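Local coordinates for protein putative citrate lyase, alfa subunit (PDB 2HJ0) that belongs to the citrate lyase alpha-subunit family and forms a two-chain assembly, each chain containing two large mixed beta-sheets and many helices, at residues Arg151-Ala156 and Ser356-Gly361; Pro268-Gly273 and Ile296-Lys301; Asn365-Cys370 and Phe405-Ser410. All blocks are in the same frame, centred on the assembly; numbering follows the deposited sequence.

Contact 1 of 3, residues Arg151-Ala156 and Ser356-Gly361; sequences RARAIA and SPLSKG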
loop_
_atom_site.group_PDB
_atom_site.type_symbol
_atom_site.label_atom_id
_atom_site.label_comp_id
_atom_site.label_asym_id
_atom_site.label_seq_id
_atom_site.Cartn_x
_atom_site.Cartn_y
_atom_site.Cartn_z
ATOM N N ARG A 151 11.428 -1.539 14.639
ATOM C CA ARG A 151 11.628 -0.373 13.795
ATOM C C ARG A 151 10.301 -0.005 13.145
ATOM O O ARG A 151 9.912 1.168 13.084
ATOM C CB ARG A 151 12.665 -0.676 12.717
ATOM C CG ARG A 151 12.897 0.469 11.743
ATOM C CD ARG A 151 13.934 0.086 10.716
ATOM N NE ARG A 151 14.419 1.242 9.984
ATOM C CZ ARG A 151 13.771 1.822 8.984
ATOM N NH1 ARG A 151 12.595 1.351 8.581
ATOM N NH2 ARG A 151 14.303 2.881 8.391
ATOM N N ALA A 152 9.604 -1.018 12.647
ATOM C CA ALA A 152 8.321 -0.777 12.026
ATOM C C ALA A 152 7.368 -0.231 13.096
ATOM O O ALA A 152 6.629 0.707 12.832
ATOM C CB ALA A 152 7.781 -2.070 11.412
ATOM N N ARG A 153 7.394 -0.803 14.299
ATOM C CA ARG A 153 6.524 -0.328 15.368
ATOM C C ARG A 153 6.825 1.135 15.689
ATOM O O ARG A 153 5.918 1.964 15.722
ATOM C CB ARG A 153 6.698 -1.152 16.640
ATOM C CG ARG A 153 5.768 -0.710 17.776
ATOM C CD ARG A 153 6.501 -0.637 19.117
ATOM N NE ARG A 153 7.465 0.461 19.164
ATOM C CZ ARG A 153 8.756 0.313 19.449
ATOM N NH1 ARG A 153 9.239 -0.890 19.709
ATOM N NH2 ARG A 153 9.565 1.364 19.480
ATOM N N ALA A 154 8.099 1.450 15.920
ATOM C CA ALA A 154 8.492 2.828 16.240
ATOM C C ALA A 154 8.041 3.836 15.192
ATOM O O ALA A 154 7.448 4.861 15.533
ATOM C CB ALA A 154 9.989 2.933 16.425
ATOM N N ILE A 155 8.314 3.554 13.924
ATOM C CA ILE A 155 7.933 4.469 12.870
ATOM C C ILE A 155 6.424 4.666 12.825
ATOM O O ILE A 155 5.950 5.782 12.659
ATOM C CB ILE A 155 8.463 3.982 11.509
ATOM C CG1 ILE A 155 9.990 3.919 11.572
ATOM C CG2 ILE A 155 7.996 4.910 10.386
ATOM C CD1 ILE A 155 10.666 3.468 10.305
ATOM N N ALA A 156 5.664 3.603 13.015
ATOM C CA ALA A 156 4.216 3.724 12.969
ATOM C C ALA A 156 3.622 4.403 14.199
ATOM O O ALA A 156 2.609 5.086 14.102
ATOM C CB ALA A 156 3.599 2.350 12.782
ATOM N N SER A 356 5.547 -6.649 12.927
ATOM C CA SER A 356 5.224 -5.605 13.881
ATOM C C SER A 356 4.318 -6.068 14.988
ATOM O O SER A 356 3.254 -6.625 14.750
ATOM C CB SER A 356 4.568 -4.417 13.200
ATOM O OG SER A 356 4.036 -3.534 14.166
ATOM N N PRO A 357 4.727 -5.824 16.233
ATOM C CA PRO A 357 3.925 -6.224 17.388
ATOM C C PRO A 357 2.690 -5.329 17.577
ATOM O O PRO A 357 1.739 -5.723 18.235
ATOM C CB PRO A 357 4.918 -6.123 18.541
ATOM C CG PRO A 357 5.776 -4.965 18.131
ATOM C CD PRO A 357 6.001 -5.205 16.648
ATOM N N LEU A 358 2.699 -4.139 16.986
ATOM C CA LEU A 358 1.572 -3.226 17.106
ATOM C C LEU A 358 0.903 -2.950 15.786
ATOM O O LEU A 358 0.955 -1.833 15.277
ATOM C CB LEU A 358 2.014 -1.897 17.696
ATOM C CG LEU A 358 2.175 -1.867 19.205
ATOM C CD1 LEU A 358 2.461 -0.443 19.644
ATOM C CD2 LEU A 358 0.906 -2.387 19.853
ATOM N N SER A 359 0.252 -3.958 15.233
ATOM C CA SER A 359 -0.414 -3.799 13.950
ATOM C C SER A 359 -1.760 -4.479 14.033
ATOM O O SER A 359 -2.166 -4.956 15.086
ATOM C CB SER A 359 0.394 -4.494 12.868
ATOM O OG SER A 359 0.298 -5.898 13.048
ATOM N N LYS A 360 -2.445 -4.537 12.906
ATOM C CA LYS A 360 -3.717 -5.200 12.879
ATOM C C LYS A 360 -3.454 -6.653 12.597
ATOM O O LYS A 360 -4.385 -7.449 12.489
ATOM C CB LYS A 360 -4.620 -4.604 11.811
ATOM C CG LYS A 360 -4.975 -3.175 12.131
ATOM C CD LYS A 360 -6.110 -2.696 11.280
ATOM C CE LYS A 360 -6.468 -1.286 11.646
ATOM N NZ LYS A 360 -7.634 -0.844 10.864
ATOM N N GLY A 361 -2.178 -7.011 12.493
ATOM C CA GLY A 361 -1.830 -8.400 12.230
ATOM C C GLY A 361 -0.609 -8.598 11.352
ATOM O O GLY A 361 -0.534 -8.055 10.255
#
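Arg153 meets Pro357 and Leu358 through the aliphatic part of its side chain, and these apolar touches carry the contact between helical residues 151-156 and the loop 356-361. CB lies against the proline ring, 4.1 Å from Pro357 CD. CG of Arg153, anti to the backbone N (chi1 -178°), comes against Leu358 and reaches its CD1 at 3.8 Å, and Arg153 CD follows at 4.1 Å from that same methyl. A smaller touch lies one residue earlier on the helix, where Ala152 CB faces Ser356 CB at 4.4 Å.

The polar interactions within these residues shape the loop rather than bridge the two segments. Ser356 OG accepts from Leu358 N at 3.2 Å, closing an ST turn, and a second ST turn follows directly, with Ser359 OG taking the N-H of Gly361 at 2.8 Å. Ser356 OG is thus held beside its own loop while resting 4.2 Å from Arg153 CA.

Beyond the methylenes, the guanidinium of Arg153 forms a salt bridge with Glu498 on strand 493-498 and a hydrogen bond with Arg500 O. Ala152 also packs on Ile195 of helix 191-199, and further along the loop Lys360 forms a salt bridge with Asp226 of the second subunit. Helix 148-157 thus packs on both helix 191-199 and a loop that continues to the second subunit.

Contact 2 of 3, residues Pro268-Gly273 and Ile296-Lys301; sequences PYYKEG and IKDDIK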
loop_
_atom_site.group_PDB
_atom_site.type_symbol
_atom_site.label_atom_id
_atom_site.label_comp_id
_atom_site.label_asym_id
_atom_site.label_seq_id
_atom_site.Cartn_x
_atom_site.Cartn_y
_atom_site.Cartn_z
ATOM N N PRO A 268 3.639 -31.142 17.217
ATOM C CA PRO A 268 2.187 -31.173 17.010
ATOM C C PRO A 268 1.739 -30.113 16.005
ATOM O O PRO A 268 0.563 -29.794 15.928
ATOM C CB PRO A 268 1.646 -30.880 18.401
ATOM C CG PRO A 268 2.640 -29.883 18.893
ATOM C CD PRO A 268 3.962 -30.521 18.514
ATOM N N TYR A 269 2.677 -29.577 15.234
ATOM C CA TYR A 269 2.355 -28.541 14.261
ATOM C C TYR A 269 2.630 -29.055 12.852
ATOM O O TYR A 269 2.219 -28.450 11.854
ATOM C CB TYR A 269 3.197 -27.300 14.536
ATOM C CG TYR A 269 3.088 -26.786 15.954
ATOM C CD1 TYR A 269 1.977 -26.050 16.369
ATOM C CD2 TYR A 269 4.104 -27.034 16.886
ATOM C CE1 TYR A 269 1.880 -25.563 17.683
ATOM C CE2 TYR A 269 4.020 -26.556 18.203
ATOM C CZ TYR A 269 2.905 -25.818 18.594
ATOM O OH TYR A 269 2.822 -25.325 19.879
ATOM N N TYR A 270 3.337 -30.175 12.778
ATOM C CA TYR A 270 3.663 -30.778 11.498
ATOM C C TYR A 270 2.475 -31.565 10.961
ATOM O O TYR A 270 2.177 -32.672 11.416
ATOM C CB TYR A 270 4.875 -31.696 11.636
ATOM C CG TYR A 270 5.216 -32.418 10.364
ATOM C CD1 TYR A 270 4.960 -33.771 10.217
ATOM C CD2 TYR A 270 5.767 -31.729 9.291
ATOM C CE1 TYR A 270 5.243 -34.423 9.025
ATOM C CE2 TYR A 270 6.054 -32.360 8.099
ATOM C CZ TYR A 270 5.790 -33.713 7.965
ATOM O OH TYR A 270 6.064 -34.352 6.771
ATOM N N LYS A 271 1.798 -30.962 9.991
ATOM C CA LYS A 271 0.635 -31.552 9.347
ATOM C C LYS A 271 0.356 -30.748 8.084
ATOM O O LYS A 271 1.000 -29.727 7.826
ATOM C CB LYS A 271 -0.572 -31.526 10.298
ATOM C CG LYS A 271 -0.836 -30.175 10.959
ATOM C CD LYS A 271 -2.141 -30.144 11.746
ATOM C CE LYS A 271 -2.410 -28.723 12.257
ATOM N NZ LYS A 271 -3.845 -28.393 12.534
ATOM N N GLU A 272 -0.589 -31.210 7.283
ATOM C CA GLU A 272 -0.917 -30.510 6.047
ATOM C C GLU A 272 -1.189 -29.016 6.291
ATOM O O GLU A 272 -1.870 -28.662 7.246
ATOM C CB GLU A 272 -2.138 -31.170 5.416
ATOM C CG GLU A 272 -2.518 -30.611 4.075
ATOM C CD GLU A 272 -1.422 -30.798 3.054
ATOM O OE1 GLU A 272 -0.628 -31.745 3.198
ATOM O OE2 GLU A 272 -1.370 -30.005 2.095
ATOM N N GLY A 273 -0.631 -28.158 5.436
ATOM C CA GLY A 273 -0.828 -26.716 5.545
ATOM C C GLY A 273 -0.167 -25.977 6.705
ATOM O O GLY A 273 -0.720 -25.011 7.223
ATOM N N ILE A 296 8.204 -35.243 1.808
ATOM C CA ILE A 296 7.980 -36.060 0.629
ATOM C C ILE A 296 7.533 -37.464 1.057
ATOM O O ILE A 296 6.574 -37.986 0.507
ATOM C CB ILE A 296 9.249 -36.124 -0.253
ATOM C CG1 ILE A 296 9.522 -34.757 -0.868
ATOM C CG2 ILE A 296 9.058 -37.131 -1.366
ATOM C CD1 ILE A 296 10.803 -34.678 -1.658
ATOM N N LYS A 297 8.209 -38.058 2.042
ATOM C CA LYS A 297 7.835 -39.385 2.531
ATOM C C LYS A 297 6.334 -39.369 2.808
ATOM O O LYS A 297 5.587 -40.239 2.345
ATOM C CB LYS A 297 8.577 -39.731 3.828
ATOM C CG LYS A 297 10.107 -39.778 3.716
ATOM C CD LYS A 297 10.766 -40.208 5.039
ATOM C CE LYS A 297 12.292 -40.073 4.982
ATOM N NZ LYS A 297 12.911 -40.855 3.862
ATOM N N ASP A 298 5.912 -38.374 3.586
ATOM C CA ASP A 298 4.508 -38.175 3.914
ATOM C C ASP A 298 4.006 -37.393 2.708
ATOM O O ASP A 298 4.784 -37.081 1.814
ATOM C CB ASP A 298 4.363 -37.334 5.191
ATOM C CG ASP A 298 5.158 -37.901 6.364
ATOM O OD1 ASP A 298 4.979 -39.093 6.686
ATOM O OD2 ASP A 298 5.966 -37.157 6.968
ATOM N N ASP A 299 2.726 -37.077 2.640
ATOM C CA ASP A 299 2.283 -36.326 1.479
ATOM C C ASP A 299 1.843 -34.945 1.920
ATOM O O ASP A 299 1.082 -34.268 1.225
ATOM C CB ASP A 299 1.148 -37.067 0.775
ATOM C CG ASP A 299 0.950 -36.603 -0.655
ATOM O OD1 ASP A 299 1.969 -36.446 -1.367
ATOM O OD2 ASP A 299 -0.220 -36.405 -1.063
ATOM N N ILE A 300 2.352 -34.537 3.082
ATOM C CA ILE A 300 2.015 -33.241 3.660
ATOM C C ILE A 300 2.624 -32.089 2.870
ATOM O O ILE A 300 3.727 -32.187 2.325
ATOM C CB ILE A 300 2.454 -33.128 5.153
ATOM C CG1 ILE A 300 3.968 -33.022 5.255
ATOM C CG2 ILE A 300 1.940 -34.314 5.953
ATOM C CD1 ILE A 300 4.469 -31.606 5.195
ATOM N N LYS A 301 1.879 -30.993 2.811
ATOM C CA LYS A 301 2.311 -29.812 2.093
ATOM C C LYS A 301 2.139 -28.577 2.975
ATOM O O LYS A 301 1.110 -28.402 3.625
ATOM C CB LYS A 301 1.491 -29.663 0.815
ATOM C CG LYS A 301 2.200 -28.941 -0.298
ATOM C CD LYS A 301 1.246 -28.544 -1.422
ATOM C CE LYS A 301 0.241 -27.490 -0.959
ATOM N NZ LYS A 301 -0.487 -26.834 -2.091
#
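Tyr270 to Gly273 meet Asp298 to Lys301 at the surface, where two loops run into the neighbouring parallel strands 275-277 and 302-305 of the nine-stranded sheet. The Tyr270 ring reaches across with CG anti to the backbone N (chi1 177°), and its hydroxyl donates to Asp298 OD2 at 2.8 Å. That oxygen lies at the ring edge, in the ring plane, and accepts through its anti lone pair, while the carboxylate is turned 59° from the ring. A weak hydrogen bond links the same hydroxyl to Gln294 O. Ile300 crosses the tyrosine at about a right angle, its CD1 at 3.4 Å from Tyr270 CE2, and Met295 touches both side chains.

The two strands belong to a beta-alpha-beta unit whose crossover is helix 282-297. Asp298, the first residue to leave helical geometry, therefore receives the tyrosine just where the chain turns from that helix toward its second strand.

Further along, a single backbone bond follows, from Gly273 N to Lys301 O. Lys301 N in turn donates to Glu272 OE1 at 2.6 Å, arriving from above the carboxylate, 42° out of its plane. The other oxygen, Glu272 OE2, rests 3.2 Å from Lys301 CB. The lysine chain leads away from there, its NZ 5.3 Å from Glu272 OE2 and in a long, weak ion pair with Asp323.

Contact 3 of 3, residues Asn365-Cys370 and Phe405-Ser410; sequences NQLDIC and FAAKMS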
loop_
_atom_site.group_PDB
_atom_site.type_symbol
_atom_site.label_atom_id
_atom_site.label_comp_id
_atom_site.label_asym_id
_atom_site.label_seq_id
_atom_site.Cartn_x
_atom_site.Cartn_y
_atom_site.Cartn_z
ATOM N N ASN A 365 2.688 -13.967 12.809
ATOM C CA ASN A 365 1.667 -14.331 13.773
ATOM C C ASN A 365 0.954 -15.599 13.294
ATOM O O ASN A 365 0.214 -16.244 14.044
ATOM C CB ASN A 365 0.675 -13.191 13.906
ATOM C CG ASN A 365 0.200 -13.007 15.319
ATOM O OD1 ASN A 365 -0.261 -11.925 15.684
ATOM N ND2 ASN A 365 0.307 -14.062 16.134
ATOM N N GLN A 366 1.192 -15.951 12.034
ATOM C CA GLN A 366 0.599 -17.137 11.463
ATOM C C GLN A 366 1.674 -18.176 11.240
ATOM O O GLN A 366 1.457 -19.188 10.584
ATOM C CB GLN A 366 -0.085 -16.791 10.149
ATOM C CG GLN A 366 -1.135 -15.707 10.302
ATOM C CD GLN A 366 -2.201 -16.071 11.310
ATOM O OE1 GLN A 366 -2.800 -15.195 11.935
ATOM N NE2 GLN A 366 -2.450 -17.367 11.467
ATOM N N LEU A 367 2.836 -17.935 11.814
ATOM C CA LEU A 367 3.947 -18.845 11.663
ATOM C C LEU A 367 3.896 -19.989 12.691
ATOM O O LEU A 367 3.786 -19.739 13.890
ATOM C CB LEU A 367 5.229 -18.035 11.806
ATOM C CG LEU A 367 6.557 -18.675 11.439
ATOM C CD1 LEU A 367 6.544 -19.170 9.995
ATOM C CD2 LEU A 367 7.652 -17.638 11.650
ATOM N N ASP A 368 3.967 -21.239 12.235
ATOM C CA ASP A 368 3.937 -22.372 13.164
ATOM C C ASP A 368 5.306 -22.679 13.760
ATOM O O ASP A 368 5.408 -23.074 14.921
ATOM C CB ASP A 368 3.409 -23.657 12.500
ATOM C CG ASP A 368 1.961 -23.551 12.069
ATOM O OD1 ASP A 368 1.138 -22.989 12.839
ATOM O OD2 ASP A 368 1.646 -24.050 10.962
ATOM N N ILE A 369 6.363 -22.516 12.976
ATOM C CA ILE A 369 7.682 -22.805 13.514
ATOM C C ILE A 369 8.785 -22.000 12.824
ATOM O O ILE A 369 8.692 -21.675 11.645
ATOM C CB ILE A 369 7.968 -24.339 13.434
ATOM C CG1 ILE A 369 9.140 -24.695 14.326
ATOM C CG2 ILE A 369 8.268 -24.762 11.994
ATOM C CD1 ILE A 369 10.491 -24.445 13.674
ATOM N N CYS A 370 9.809 -21.646 13.586
ATOM C CA CYS A 370 10.929 -20.912 13.044
ATOM C C CYS A 370 12.227 -21.547 13.557
ATOM O O CYS A 370 12.287 -22.063 14.680
ATOM C CB CYS A 370 10.859 -19.427 13.435
ATOM S SG CYS A 370 11.075 -19.073 15.230
ATOM N N PHE A 405 9.004 -14.911 19.132
ATOM C CA PHE A 405 7.826 -14.758 19.952
ATOM C C PHE A 405 6.544 -15.196 19.244
ATOM O O PHE A 405 5.755 -15.947 19.809
ATOM C CB PHE A 405 7.706 -13.310 20.429
ATOM C CG PHE A 405 6.401 -13.002 21.116
ATOM C CD1 PHE A 405 5.296 -12.587 20.385
ATOM C CD2 PHE A 405 6.272 -13.150 22.492
ATOM C CE1 PHE A 405 4.093 -12.327 21.010
ATOM C CE2 PHE A 405 5.069 -12.890 23.123
ATOM C CZ PHE A 405 3.978 -12.478 22.381
ATOM N N ALA A 406 6.341 -14.734 18.015
ATOM C CA ALA A 406 5.136 -15.056 17.284
ATOM C C ALA A 406 4.966 -16.533 16.999
ATOM O O ALA A 406 3.875 -17.078 17.172
ATOM C CB ALA A 406 5.095 -14.284 16.004
ATOM N N ALA A 407 6.041 -17.186 16.576
ATOM C CA ALA A 407 6.006 -18.609 16.238
ATOM C C ALA A 407 5.415 -19.491 17.344
ATOM O O ALA A 407 5.604 -19.231 18.528
ATOM C CB ALA A 407 7.407 -19.081 15.886
ATOM N N LYS A 408 4.684 -20.522 16.936
ATOM C CA LYS A 408 4.067 -21.446 17.866
ATOM C C LYS A 408 5.187 -22.178 18.554
ATOM O O LYS A 408 5.098 -22.513 19.726
ATOM C CB LYS A 408 3.230 -22.490 17.135
ATOM C CG LYS A 408 2.093 -21.977 16.279
ATOM C CD LYS A 408 0.959 -21.436 17.100
ATOM C CE LYS A 408 -0.285 -21.320 16.234
ATOM N NZ LYS A 408 -0.056 -20.469 15.027
HETATM N N MSE A 409 6.240 -22.469 17.806
HETATM C CA MSE A 409 7.379 -23.175 18.373
HETATM C C MSE A 409 8.691 -22.651 17.814
HETATM O O MSE A 409 8.984 -22.796 16.625
HETATM C CB MSE A 409 7.254 -24.671 18.108
HETATM C CG MSE A 409 8.424 -25.479 18.623
HETATM SE SE MSE A 409 8.133 -27.360 18.270
HETATM C CE MSE A 409 8.562 -27.389 16.401
ATOM N N SER A 410 9.475 -22.045 18.698
ATOM C CA SER A 410 10.760 -21.474 18.336
ATOM C C SER A 410 11.929 -22.418 18.552
ATOM O O SER A 410 12.126 -22.936 19.652
ATOM C CB SER A 410 11.002 -20.195 19.134
ATOM O OG SER A 410 10.249 -19.127 18.600
#
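Ile369 and Met409, the latter present as selenomethionine, lie side by side and point the same way from one face of the sheet, in the buried half of this contact. Ile369 CG1 and Met409 CE approach to 3.4 Å; the methionine gets there through its bend at chi3 (77°), which turns CE toward the isoleucine. On the opposite face Cys370 SG touches Ala407 CB at 3.7 Å. It also lies 3.5 Å from Ser410 OG, whose hydrogen bond goes to Ala404 O in helix 400-406.

Strands 369-372 and 409-413 run parallel near the middle of the nine-stranded sheet, flanked by strands 275-277 and 440-442, and helix 400-406 leads into the second of them in the alternating helix and strand pattern of an alpha/beta fold. The backbones join from Leu367 onward. Lys408 N donates to Leu367 O at 3.3 Å, followed by two weak bonds, Met409 N to Asp368 O at 3.1 Å and Cys370 N to Met409 O at 3.4 Å.

Toward solvent the contact is looser and polar. Asp368 and exposed Lys408 lie side by side, and a salt bridge joins Asp368 OD1 to Lys408 NZ at 3.5 Å. The final bend of the lysine (chi4 -57°) places NZ there, while its CB rests near the Asp368 carbonyl. At the start of the segments Ala406 CB meets only the backbone of Asn365, at 4.0 Å from its N, and the side chain of Asn365 packs on Tyr175 of the second subunit.

Both segments of contact 2 fall between the two segments of contact 1 in the sequence, and contact 3 comes after both. Contacts 2 and 3 serve one sheet: the strands they lead into, 302-305, 275-277, 369-372 and 409-413, stand next to one another in that order. Their centres are 16 Å apart, and Tyr269 bridges them, its CE1 3.4 Å from Lys408 CB. Contact 1, centred 17 Å from contact 3 and 32 Å from contact 2, involves instead helix 148-157, which follows strand 143-145 of the ten-stranded sheet. Its loop leads on to 365-370, so the chain passes from beside that helix to the nine-stranded sheet, and both contact 1 and contact 3 reach the second subunit.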